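Local coordinates for protein R.MvaI (Kocuria varians, PDB 2OA9) that probably recognises and cuts a specific DNA sequence as a monomeric, metal-binding restriction endonuclease of the PDDEXK clan, at residues 232-235 against 236-240; 154-157 against 158-162; 35-38 against 39-43. All coordinates share one frame; numbering follows the deposited sequence.

Contact 1: 232-235 against 236-240. With CD (cadmium ion), chain E.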
# COMPACT_ATOMS: atom_id res chain seq x y z
N PHE A 232 -4.54 4.37 0.09
CA PHE A 232 -3.42 4.73 0.92
C PHE A 232 -2.23 4.01 0.36
O PHE A 232 -2.23 2.79 0.30
CB PHE A 232 -3.70 4.38 2.40
CG PHE A 232 -4.72 5.27 3.03
CD1 PHE A 232 -6.04 5.24 2.67
CD2 PHE A 232 -4.35 6.17 4.00
CE1 PHE A 232 -6.94 6.09 3.24
CE2 PHE A 232 -5.26 7.01 4.61
CZ PHE A 232 -6.56 6.97 4.21
N ARG A 233 -1.28 4.78 -0.17
CA ARG A 233 -0.23 4.25 -1.03
C ARG A 233 1.16 4.61 -0.55
O ARG A 233 1.39 5.67 -0.01
CB ARG A 233 -0.41 4.75 -2.47
CG ARG A 233 -1.80 4.50 -3.02
CD ARG A 233 -2.04 4.94 -4.43
NE ARG A 233 -1.69 3.91 -5.37
CZ ARG A 233 -1.70 4.13 -6.67
NH1 ARG A 233 -2.06 5.32 -7.13
NH2 ARG A 233 -1.33 3.17 -7.51
N ILE A 234 2.10 3.72 -0.79
CA ILE A 234 3.47 3.87 -0.35
C ILE A 234 4.40 3.16 -1.33
O ILE A 234 4.07 2.08 -1.83
CB ILE A 234 3.67 3.30 1.11
CG1 ILE A 234 5.05 3.65 1.65
CG2 ILE A 234 3.43 1.79 1.17
CD1 ILE A 234 5.27 3.24 3.11
N ASN A 235 5.55 3.76 -1.58
CA ASN A 235 6.62 3.09 -2.34
C ASN A 235 7.05 1.86 -1.59
O ASN A 235 7.19 1.86 -0.36
CB ASN A 235 7.76 4.05 -2.54
CG ASN A 235 8.96 3.40 -3.17
OD1 ASN A 235 9.75 2.74 -2.54
ND2 ASN A 235 9.10 3.63 -4.48
N MET A 236 7.27 0.77 -2.30
CA MET A 236 7.46 -0.52 -1.64
C MET A 236 8.75 -0.57 -0.83
O MET A 236 8.80 -1.19 0.24
CB MET A 236 7.39 -1.66 -2.64
CG MET A 236 7.64 -3.00 -2.05
SD MET A 236 7.34 -4.34 -3.25
CE MET A 236 5.78 -3.62 -3.88
N GLU A 237 9.83 0.02 -1.34
CA GLU A 237 11.05 0.11 -0.50
C GLU A 237 10.79 0.91 0.72
O GLU A 237 11.27 0.57 1.82
CB GLU A 237 12.23 0.78 -1.23
CG GLU A 237 13.08 -0.11 -2.08
CD GLU A 237 14.12 -0.86 -1.29
OE1 GLU A 237 13.74 -1.73 -0.53
OE2 GLU A 237 15.33 -0.63 -1.51
N LYS A 238 10.07 2.01 0.56
CA LYS A 238 9.80 2.88 1.65
C LYS A 238 9.07 2.20 2.78
O LYS A 238 9.21 2.57 3.94
CB LYS A 238 9.01 4.05 1.13
CG LYS A 238 9.04 5.23 2.01
CD LYS A 238 8.93 6.52 1.19
CE LYS A 238 10.11 6.79 0.25
NZ LYS A 238 11.15 7.68 0.81
N LEU A 239 8.26 1.21 2.47
CA LEU A 239 7.56 0.43 3.47
C LEU A 239 8.50 -0.24 4.50
O LEU A 239 8.15 -0.34 5.67
CB LEU A 239 6.59 -0.58 2.84
CG LEU A 239 5.73 -1.39 3.82
CD1 LEU A 239 4.92 -0.51 4.75
CD2 LEU A 239 4.82 -2.32 2.99
N LEU A 240 9.74 -0.58 4.11
CA LEU A 240 10.73 -1.11 5.03
C LEU A 240 11.19 -0.12 6.08
O LEU A 240 11.78 -0.50 7.08
CB LEU A 240 11.96 -1.66 4.28
CG LEU A 240 11.63 -2.71 3.21
CD1 LEU A 240 12.86 -3.18 2.53
CD2 LEU A 240 10.87 -3.92 3.84
CD CD E . 16.05 -2.05 0.11

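Contact 2: 154-157 against 158-162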
# COMPACT_ATOMS: atom_id res chain seq x y z
N SER A 154 -10.97 3.15 12.08
CA SER A 154 -11.30 2.68 10.75
C SER A 154 -10.04 2.25 10.01
O SER A 154 -10.06 1.26 9.29
CB SER A 154 -12.08 3.72 9.95
OG SER A 154 -11.29 4.81 9.47
N LEU A 155 -8.98 3.03 10.17
CA LEU A 155 -7.73 2.74 9.49
C LEU A 155 -7.09 1.51 10.08
O LEU A 155 -6.57 0.68 9.35
CB LEU A 155 -6.77 3.94 9.57
CG LEU A 155 -7.31 5.20 8.88
CD1 LEU A 155 -6.32 6.32 9.14
CD2 LEU A 155 -7.58 5.02 7.39
N GLN A 156 -7.17 1.37 11.39
CA GLN A 156 -6.71 0.16 12.07
C GLN A 156 -7.42 -1.09 11.57
O GLN A 156 -6.77 -2.11 11.31
CB GLN A 156 -6.93 0.29 13.57
CG GLN A 156 -6.39 -0.89 14.34
CD GLN A 156 -5.54 -0.44 15.50
OE1 GLN A 156 -4.34 -0.28 15.35
NE2 GLN A 156 -6.17 -0.20 16.65
N ASN A 157 -8.73 -0.99 11.39
CA ASN A 157 -9.54 -2.09 10.89
C ASN A 157 -9.13 -2.47 9.47
O ASN A 157 -9.05 -3.64 9.17
CB ASN A 157 -11.04 -1.74 10.95
CG ASN A 157 -11.90 -2.80 10.31
OD1 ASN A 157 -12.53 -2.57 9.28
ND2 ASN A 157 -11.93 -3.99 10.93
N GLN A 158 -8.85 -1.48 8.61
CA GLN A 158 -8.39 -1.75 7.26
C GLN A 158 -7.06 -2.48 7.26
O GLN A 158 -6.85 -3.45 6.49
CB GLN A 158 -8.23 -0.44 6.50
CG GLN A 158 -9.53 0.16 6.11
CD GLN A 158 -10.30 -0.77 5.21
OE1 GLN A 158 -9.85 -1.07 4.11
NE2 GLN A 158 -11.43 -1.28 5.71
N LEU A 159 -6.16 -2.03 8.12
CA LEU A 159 -4.85 -2.65 8.23
C LEU A 159 -4.98 -4.11 8.70
O LEU A 159 -4.40 -5.01 8.10
CB LEU A 159 -3.92 -1.86 9.15
CG LEU A 159 -3.44 -0.51 8.65
CD1 LEU A 159 -2.90 0.27 9.83
CD2 LEU A 159 -2.38 -0.61 7.52
N ASP A 160 -5.78 -4.32 9.75
CA ASP A 160 -6.08 -5.66 10.27
C ASP A 160 -6.67 -6.58 9.20
O ASP A 160 -6.33 -7.76 9.15
CB ASP A 160 -7.07 -5.57 11.45
CG ASP A 160 -6.47 -4.96 12.71
OD1 ASP A 160 -5.22 -4.85 12.85
OD2 ASP A 160 -7.19 -4.58 13.65
N LYS A 161 -7.55 -6.05 8.35
CA LYS A 161 -8.26 -6.86 7.36
C LYS A 161 -7.48 -7.07 6.07
O LYS A 161 -7.64 -8.11 5.44
CB LYS A 161 -9.59 -6.22 6.99
CG LYS A 161 -10.83 -6.77 7.68
CD LYS A 161 -12.09 -6.25 6.97
CE LYS A 161 -12.31 -4.76 7.18
NZ LYS A 161 -13.67 -4.47 7.74
N LYS A 162 -6.65 -6.09 5.69
CA LYS A 162 -6.16 -6.00 4.31
C LYS A 162 -4.66 -6.18 4.16
O LYS A 162 -4.21 -6.53 3.09
CB LYS A 162 -6.58 -4.67 3.64
CG LYS A 162 -8.09 -4.43 3.59
CD LYS A 162 -8.82 -5.63 3.08
CE LYS A 162 -10.28 -5.32 2.76
NZ LYS A 162 -10.41 -4.70 1.42

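Contact 3: 35-38 against 39-43. With CD (cadmium ion), chain I.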
# COMPACT_ATOMS: atom_id res chain seq x y z
N GLY A 35 12.23 -12.91 -8.71
CA GLY A 35 11.04 -13.01 -7.88
C GLY A 35 10.19 -14.23 -8.18
O GLY A 35 9.74 -14.94 -7.27
N LYS A 36 9.97 -14.53 -9.45
CA LYS A 36 9.10 -15.65 -9.80
C LYS A 36 9.72 -16.99 -9.40
O LYS A 36 9.02 -17.91 -8.97
CB LYS A 36 8.79 -15.63 -11.31
CG LYS A 36 7.82 -16.71 -11.81
CD LYS A 36 8.22 -17.27 -13.18
CE LYS A 36 8.14 -18.79 -13.22
NZ LYS A 36 6.84 -19.32 -12.71
N THR A 37 11.03 -17.11 -9.53
CA THR A 37 11.70 -18.32 -9.10
C THR A 37 11.52 -18.46 -7.60
O THR A 37 11.27 -19.55 -7.12
CB THR A 37 13.17 -18.30 -9.47
OG1 THR A 37 13.32 -18.31 -10.90
CG2 THR A 37 13.90 -19.55 -8.98
N PHE A 38 11.65 -17.36 -6.86
CA PHE A 38 11.43 -17.42 -5.40
C PHE A 38 10.01 -17.90 -5.06
O PHE A 38 9.81 -18.73 -4.17
CB PHE A 38 11.74 -16.05 -4.77
CG PHE A 38 11.79 -16.07 -3.27
CD1 PHE A 38 12.97 -16.26 -2.62
CD2 PHE A 38 10.67 -15.85 -2.54
CE1 PHE A 38 13.04 -16.25 -1.26
CE2 PHE A 38 10.73 -15.86 -1.15
CZ PHE A 38 11.93 -16.06 -0.54
N GLU A 39 9.02 -17.37 -5.79
CA GLU A 39 7.62 -17.78 -5.64
C GLU A 39 7.46 -19.27 -5.90
O GLU A 39 6.75 -19.95 -5.16
CB GLU A 39 6.72 -17.02 -6.61
CG GLU A 39 6.53 -15.53 -6.32
CD GLU A 39 5.65 -14.87 -7.39
OE1 GLU A 39 4.94 -15.61 -8.13
OE2 GLU A 39 5.64 -13.64 -7.50
N ASP A 40 8.12 -19.80 -6.94
CA ASP A 40 8.11 -21.24 -7.21
C ASP A 40 8.69 -22.10 -6.09
O ASP A 40 8.20 -23.17 -5.76
CB ASP A 40 8.90 -21.58 -8.49
CG ASP A 40 8.32 -20.95 -9.74
OD1 ASP A 40 7.10 -20.63 -9.77
OD2 ASP A 40 9.01 -20.77 -10.78
N LEU A 41 9.77 -21.62 -5.48
CA LEU A 41 10.46 -22.39 -4.47
C LEU A 41 9.64 -22.37 -3.18
O LEU A 41 9.58 -23.35 -2.44
CB LEU A 41 11.86 -21.81 -4.26
CG LEU A 41 12.86 -21.98 -5.40
CD1 LEU A 41 14.03 -21.03 -5.26
CD2 LEU A 41 13.33 -23.43 -5.50
N LEU A 42 8.97 -21.26 -2.94
CA LEU A 42 8.14 -21.12 -1.77
C LEU A 42 6.94 -22.06 -1.88
O LEU A 42 6.54 -22.67 -0.89
CB LEU A 42 7.70 -19.66 -1.62
CG LEU A 42 7.01 -19.21 -0.37
CD1 LEU A 42 7.85 -19.53 0.85
CD2 LEU A 42 6.75 -17.73 -0.45
N GLU A 43 6.39 -22.19 -3.09
CA GLU A 43 5.32 -23.13 -3.35
C GLU A 43 5.76 -24.56 -3.02
O GLU A 43 4.99 -25.31 -2.45
CB GLU A 43 4.87 -23.01 -4.81
CG GLU A 43 3.71 -23.93 -5.20
CD GLU A 43 2.42 -23.61 -4.48
OE1 GLU A 43 2.21 -22.45 -4.03
OE2 GLU A 43 1.59 -24.53 -4.36
CD CD I . 0.16 -23.29 -2.91
O HOH W 1 -1.80 -24.43 -3.17

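Contact 1: 232-235 against 236-240
N235 closes the strand and caps the helix that follows it: its OD1 accepts from K238 N at 3.2 Å, the donor lying in the plane of the amide on a lone pair, with a C=O...N angle of 134°. N235 CG stands anti to the backbone N (chi1 173°), beside the carbonyl carbon, which brings OD1 over the first amides of the helix. E237 N is also close, 3.0 Å from N235 OD1. The other end of the amide is tied down too, because ND2 donates to A66 O, and the two bonds together should keep the group from flipping. The backbone O of N235 takes a hydrogen bond from L239 N at 3.1 Å. One residue earlier, I234 sends its longer branch toward the same turn. I234 CD1 lies 3.6 Å from L239 CA. Nearer the root of the branch, I234 CG1 passes K238 CB at 4.0 Å, the two side chains crossing at a slant. The branch is fully stretched, which carries the methyl over the helix backbone. E237 instead turns outward through a bent chain, and both its carboxylate oxygens grip a cadmium ion, E237 OE2 at 2.3 Å from the metal; H62 is the other protein ligand. M236 runs away from the strand to pack on E58 and K60. The whole is an asparagine N-cap, placed where strand 225-235 turns nearly at right angles into helix 236-242.

Contact 2: 154-157 against 158-162
N157 overlaps the end of K161 one helical turn later: its OD1 accepts from K161 NZ at 2.7 Å, in the plane of the amide and on a lone pair, with a C=O...N angle of 124°. The two side chains cross at a slant, and K161 CE lies 3.0 Å from N157 OD1. K161 gets there by bending at chi3 (-69°) and again at chi4, which folds the ammonium back toward the preceding turn instead of letting it run straight out. Along the backbone, N157 O takes K161 N, and D160 N bonds to Q156 O at 2.9 Å. The D160 carboxylate curls back over this carbonyl, D160 CG standing 3.2 Å from Q156 O, and D160 OD2 meets Q156 CG at 3.8 Å; the carboxylate and amide planes are 10° apart. On the inner side of helix 152-162, L159 rests its CG on L155 O at 3.4 Å, and both leucines continue onto F73 of strand 69-74. L155 also packs on V195 and L198 of helix 195-204. Q158 is buried beside the leucines, against F73 and K75, whereas Q156, D160 and K161 are exposed. That outer side carries a charge-to-amide bond, in which the neutral N157 oxygen would probably be polarised by the ammonium without cancelling its charge.

Contact 3: 35-38 against 39-43
K36 reaches forward one turn along helix 33-49 to D40, an i to i+4 salt bridge on the outer side of an alpha helix in this PDDEXK-clan enzyme. From CB the lysine starts away from the following turn, with CG anti to the backbone N (chi1 -177°). CG and CD then carry the chain round through successive bends, K36 CE comes to 3.3 Å from D40 OD2, and NZ ends before both carboxylate oxygens. K36 NZ lies 3.2 Å from D40 OD1, on the syn lone pair of that oxygen; its bond to D40 OD2 is weak. D40 itself leans back, D40 CG 3.2 Å from K36 O, the carbonyl that accepts a hydrogen bond from D40 N. An asparagine in place of D40 would probably leave the K36 ammonium without its charged mate and freer to swing into solvent. On the buried side, T37 and L41 lie alongside each other, pointing the same way, with T37 CG2 4.0 Å from L41 CD1, while T37 OG1 is hydrogen-bonded to T26 OG1 and G33 O. F38 turns its ring to the fold, edge-to-face with Y184 and against I15 and V18 of helix 6-19; L42 CD2 comes obliquely to F38 CE2 at 4.5 Å. The next residue, E43, bends outward to a cadmium ion shared with E46, H55 and a water, clasping the metal with E43 OE1 at 2.5 Å and E43 OE2 at 2.4 Å.

From the N terminus the chain meets contact 3 first, within helix 33-49, then contact 2 within helix 152-162, and last contact 1, where strand 225-235 runs into helix 236-242. Each is local and closes no more than a turn, so the three follow in series and none nests in or crosses another. Contact 3 stands apart, about 22 Å from contact 1 and 28 Å from contact 2 between centres, on a helix packed against helix 6-19 and strand 179-192. Contacts 1 and 2 meet: F232 CZ lies 3.9 Å from L155 CD2, and F73 of strand 69-74 touches both, joining helix 152-162 to the antiparallel sheet containing strand 225-235.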